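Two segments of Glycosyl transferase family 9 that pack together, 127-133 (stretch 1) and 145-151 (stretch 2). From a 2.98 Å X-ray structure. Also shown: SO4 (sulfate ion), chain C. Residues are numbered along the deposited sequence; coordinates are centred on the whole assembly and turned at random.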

ATOM      1  N   THR A 127      26.394  -2.544 -12.549  1.00 61.58           N
ATOM      2  CA  THR A 127      27.299  -3.627 -12.187  1.00 69.16           C
ATOM      3  C   THR A 127      26.601  -4.956 -12.445  1.00 76.63           C
ATOM      4  O   THR A 127      27.135  -5.847 -13.121  1.00 77.88           O
ATOM      5  N   LYS A 128      25.397  -5.073 -11.891  1.00 74.40           N
ATOM      6  CA  LYS A 128      24.559  -6.244 -12.070  1.00 66.30           C
ATOM      7  C   LYS A 128      23.114  -5.803 -12.274  1.00 66.32           C
ATOM      8  O   LYS A 128      22.491  -5.228 -11.382  1.00 67.31           O
ATOM      9  N   TYR A 129      22.593  -6.063 -13.463  1.00 65.27           N
ATOM     10  CA  TYR A 129      21.215  -5.724 -13.777  1.00 65.44           C
ATOM     11  C   TYR A 129      20.285  -6.854 -13.378  1.00 62.30           C
ATOM     12  O   TYR A 129      20.117  -7.807 -14.123  1.00 73.77           O
ATOM     13  N   THR A 130      19.688  -6.751 -12.199  1.00 55.16           N
ATOM     14  CA  THR A 130      18.698  -7.730 -11.772  1.00 53.66           C
ATOM     15  C   THR A 130      17.299  -7.358 -12.248  1.00 50.31           C
ATOM     16  O   THR A 130      16.693  -6.442 -11.715  1.00 48.21           O
ATOM     17  N   ARG A 131      16.777  -8.088 -13.231  1.00 54.05           N
ATOM     18  CA  ARG A 131      15.421  -7.855 -13.741  1.00 48.38           C
ATOM     19  C   ARG A 131      14.320  -8.303 -12.773  1.00 49.80           C
ATOM     20  O   ARG A 131      14.464  -9.323 -12.090  1.00 48.43           O
ATOM     21  N   LEU A 132      13.220  -7.541 -12.737  1.00 45.47           N
ATOM     22  CA  LEU A 132      12.084  -7.801 -11.850  1.00 41.46           C
ATOM     23  C   LEU A 132      11.089  -8.798 -12.430  1.00 48.50           C
ATOM     24  O   LEU A 132      10.695  -8.670 -13.591  1.00 63.22           O
ATOM     25  N   ASP A 133      10.657  -9.763 -11.620  1.00 34.89           N
ATOM     26  CA  ASP A 133       9.688 -10.767 -12.058  1.00 39.38           C
ATOM     27  C   ASP A 133       8.220 -10.279 -12.098  1.00 50.63           C
ATOM     28  O   ASP A 133       7.495 -10.353 -11.092  1.00 45.92           O
ATOM     29  N   ASN A 145      12.901 -10.671  -4.762  1.00 54.62           N
ATOM     30  CA  ASN A 145      13.678 -11.454  -5.710  1.00 51.41           C
ATOM     31  C   ASN A 145      14.968 -10.743  -6.096  1.00 56.01           C
ATOM     32  O   ASN A 145      15.984 -11.394  -6.339  1.00 60.70           O
ATOM     33  N   VAL A 146      14.934  -9.412  -6.160  1.00 53.52           N
ATOM     34  CA  VAL A 146      16.149  -8.650  -6.457  1.00 52.41           C
ATOM     35  C   VAL A 146      17.250  -9.064  -5.489  1.00 57.79           C
ATOM     36  O   VAL A 146      18.379  -9.384  -5.896  1.00 59.76           O
ATOM     37  N   LEU A 147      16.893  -9.074  -4.208  1.00 54.73           N
ATOM     38  CA  LEU A 147      17.774  -9.549  -3.153  1.00 59.01           C
ATOM     39  C   LEU A 147      18.227 -11.006  -3.346  1.00 62.77           C
ATOM     40  O   LEU A 147      19.389 -11.336  -3.087  1.00 70.20           O
ATOM     41  N   GLU A 148      17.317 -11.868  -3.799  1.00 49.69           N
ATOM     42  CA  GLU A 148      17.655 -13.254  -4.085  1.00 46.10           C
ATOM     43  C   GLU A 148      18.579 -13.360  -5.294  1.00 52.01           C
ATOM     44  O   GLU A 148      19.508 -14.175  -5.305  1.00 53.16           O
ATOM     45  N   GLN A 149      18.329 -12.545  -6.315  1.00 54.74           N
ATOM     46  CA  GLN A 149      19.233 -12.481  -7.466  1.00 60.12           C
ATOM     47  C   GLN A 149      20.630 -12.046  -7.014  1.00 68.81           C
ATOM     48  O   GLN A 149      21.637 -12.396  -7.639  1.00 71.20           O
ATOM     49  N   LEU A 150      20.681 -11.294  -5.916  1.00 65.33           N
ATOM     50  CA  LEU A 150      21.950 -10.912  -5.310  1.00 65.85           C
ATOM     51  C   LEU A 150      22.501 -11.958  -4.332  1.00 72.92           C
ATOM     52  O   LEU A 150      23.590 -11.793  -3.777  1.00 76.12           O
ATOM     53  N   GLY A 151      21.755 -13.032  -4.115  1.00 72.93           N
ATOM     54  CA  GLY A 151      22.251 -14.126  -3.302  1.00 73.00           C
ATOM     55  C   GLY A 151      21.651 -14.228  -1.912  1.00 68.07           C
ATOM     56  O   GLY A 151      22.105 -15.020  -1.087  1.00 69.53           O
TER

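Stretch 1 is an extended segment that runs past the last turn of the helix in stretch 2. The two bury 354 Å² between them, both sides summed. Thr 130, Gln 149 and Val 146 cover the most surface.

Thr 130 is the centre on the stretch 1 side. It is buried, and its CA-to-CB bond points toward the helix. The CA atoms of Thr 130 and Val 146 are 6.0 Å apart, the nearest such pair here. With chi1 in the p well, Thr 130 OG1 lies 3.4 Å from Val 146 CG1, a van der Waals contact. Its methyl, Thr 130 CG2, reaches Leu 150 CD2 at 3.9 Å. Thr 130 CB also packs against Gln 149 OE1 at 3.5 Å. One small side chain thus touches three residues of stretch 2.

Gln 149 points toward stretch 1 and supplies the polar link. Its chi1 is m and its chi2 is t, which carries the amide to the backbone of the extended segment. Gln 149 NE2 donates a short hydrogen bond to Arg 131 O, 2.6 Å long. The same nitrogen donates to Asn 145 OD1 at 2.8 Å, one helical turn back. The amide therefore ties stretch 1 to the helix. Asn 145, chi1 t, extends the network along stretch 2: Asn 145 ND2 donates to Glu 148 OE1 at 2.9 Å.

Val 146 points sideways, with chi1 t. Besides meeting Thr 130, it makes an apolar contact with Leu 132: Val 146 CG2 and Leu 132 CD2 are 3.6 Å apart. The CA-to-CB bond of Leu 132 points away, but its m, t rotamer brings the end of the side chain nearer the helix.

Lys 128 points toward stretch 2 from an exposed position. Its aliphatic chain is extended through chi3, and Lys 128 CD packs on Leu 150 CD2 at 3.8 Å. Leu 150, also m, t, starts sideways and brings its end closer. Lys 128 CE passes 3.8 Å from Gln 149 O.

The CA-to-CB bond of Arg 131 points away from the helix. The side chain is extended, t at chi1 through chi3, and Arg 131 NH2 donates to sulfate O3 at 2.8 Å. The sulfate oxygen sits at the guanidinium edge, near its plane. The ion probably comes from the crystallisation liquor.

One water bridges the stretches. It accepts from Asp 133 N at 2.5 Å and donates a weak hydrogen bond to Asn 145 OD1 at 3.4 Å.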

ATOM      1  CB  THR A 127      27.685  -3.563 -10.702  1.00 65.79           C
ATOM      2  OG1 THR A 127      28.095  -2.237 -10.369  1.00 64.41           O
ATOM      3  CG2 THR A 127      28.821  -4.525 -10.405  1.00 67.48           C
ATOM      4  CB  LYS A 128      24.669  -7.168 -10.860  1.00 66.85           C
ATOM      5  CG  LYS A 128      23.877  -8.461 -11.009  1.00 70.78           C
ATOM      6  CD  LYS A 128      24.215  -9.483  -9.930  1.00 69.82           C
ATOM      7  CE  LYS A 128      23.815 -10.890 -10.365  1.00 69.95           C
ATOM      8  NZ  LYS A 128      24.695 -11.393 -11.468  1.00 75.76           N
ATOM      9  CB  TYR A 129      21.080  -5.437 -15.271  1.00 72.88           C
ATOM     10  CG  TYR A 129      19.661  -5.423 -15.793  1.00 79.20           C
ATOM     11  CD1 TYR A 129      18.771  -4.422 -15.424  1.00 83.00           C
ATOM     12  CD2 TYR A 129      19.219  -6.396 -16.677  1.00 82.03           C
ATOM     13  CE1 TYR A 129      17.475  -4.395 -15.911  1.00 85.34           C
ATOM     14  CE2 TYR A 129      17.929  -6.380 -17.172  1.00 86.91           C
ATOM     15  CZ  TYR A 129      17.056  -5.378 -16.785  1.00 87.83           C
ATOM     16  OH  TYR A 129      15.763  -5.356 -17.273  1.00 87.09           O
ATOM     17  CB  THR A 130      18.658  -7.843 -10.249  1.00 56.02           C
ATOM     18  OG1 THR A 130      18.118  -6.634  -9.693  1.00 54.35           O
ATOM     19  CG2 THR A 130      20.052  -8.083  -9.707  1.00 57.52           C
ATOM     20  CB  ARG A 131      15.224  -8.556 -15.081  1.00 42.53           C
ATOM     21  CG  ARG A 131      13.815  -8.481 -15.585  1.00 43.98           C
ATOM     22  CD  ARG A 131      13.648  -9.239 -16.878  1.00 58.05           C
ATOM     23  NE  ARG A 131      12.303  -9.057 -17.416  1.00 67.54           N
ATOM     24  CZ  ARG A 131      11.880  -9.549 -18.579  1.00 65.47           C
ATOM     25  NH1 ARG A 131      12.698 -10.269 -19.342  1.00 61.58           N
ATOM     26  NH2 ARG A 131      10.637  -9.311 -18.979  1.00 61.83           N
ATOM     27  CB  LEU A 132      11.329  -6.514 -11.613  1.00 39.92           C
ATOM     28  CG  LEU A 132      12.019  -5.377 -10.873  1.00 42.34           C
ATOM     29  CD1 LEU A 132      11.200  -4.104 -11.084  1.00 40.01           C
ATOM     30  CD2 LEU A 132      12.178  -5.714  -9.394  1.00 34.03           C
ATOM     31  CB  ASP A 133       9.782 -11.989 -11.151  1.00 45.66           C
ATOM     32  CG  ASP A 133       8.909 -13.144 -11.626  1.00 49.13           C
ATOM     33  OD1 ASP A 133       8.509 -13.152 -12.815  1.00 43.02           O
ATOM     34  OD2 ASP A 133       8.641 -14.046 -10.801  1.00 49.99           O
ATOM     35  CB  ASN A 145      12.887 -11.815  -6.966  1.00 48.21           C
ATOM     36  CG  ASN A 145      13.637 -12.805  -7.848  1.00 51.25           C
ATOM     37  OD1 ASN A 145      13.807 -12.601  -9.051  1.00 49.92           O
ATOM     38  ND2 ASN A 145      14.116 -13.881  -7.234  1.00 54.08           N
ATOM     39  CB  VAL A 146      15.932  -7.120  -6.386  1.00 40.30           C
ATOM     40  CG1 VAL A 146      17.277  -6.392  -6.385  1.00 36.69           C
ATOM     41  CG2 VAL A 146      15.089  -6.648  -7.552  1.00 34.22           C
ATOM     42  CB  LEU A 147      17.103  -9.359  -1.795  1.00 56.94           C
ATOM     43  CG  LEU A 147      17.627  -8.115  -1.080  1.00 58.55           C
ATOM     44  CD1 LEU A 147      17.928  -7.058  -2.103  1.00 62.85           C
ATOM     45  CD2 LEU A 147      16.664  -7.587  -0.037  1.00 56.46           C
ATOM     46  CB  GLU A 148      16.396 -14.073  -4.326  1.00 50.83           C
ATOM     47  CG  GLU A 148      15.641 -14.427  -3.062  1.00 61.69           C
ATOM     48  CD  GLU A 148      14.210 -14.870  -3.344  1.00 72.30           C
ATOM     49  OE1 GLU A 148      13.793 -14.846  -4.527  1.00 75.91           O
ATOM     50  OE2 GLU A 148      13.503 -15.234  -2.378  1.00 75.12           O
ATOM     51  CB  GLN A 149      18.682 -11.549  -8.553  1.00 53.33           C
ATOM     52  CG  GLN A 149      17.346 -12.015  -9.100  1.00 46.36           C
ATOM     53  CD  GLN A 149      16.959 -11.341 -10.393  1.00 51.77           C
ATOM     54  OE1 GLN A 149      17.796 -11.042 -11.242  1.00 48.12           O
ATOM     55  NE2 GLN A 149      15.672 -11.093 -10.549  1.00 61.92           N
ATOM     56  CB  LEU A 150      21.824  -9.562  -4.616  1.00 59.98           C
ATOM     57  CG  LEU A 150      21.541  -8.391  -5.546  1.00 54.71           C
ATOM     58  CD1 LEU A 150      21.659  -7.108  -4.777  1.00 50.78           C
ATOM     59  CD2 LEU A 150      22.497  -8.397  -6.708  1.00 42.45           C
TER
HETATM   60  S   SO4 C 347       9.334 -11.168 -22.144  0.84104.95           S
HETATM   61  O1  SO4 C 347      10.410 -12.053 -21.691  0.84100.01           O
HETATM   62  O2  SO4 C 347       8.036 -11.811 -21.947  0.84104.35           O
HETATM   63  O3  SO4 C 347       9.363  -9.932 -21.370  0.84108.17           O
HETATM   64  O4  SO4 C 347       9.508 -10.844 -23.560  0.84100.03           O
HETATM   65  O   HOH W   1      11.726  -9.914  -9.372  1.00 38.37           O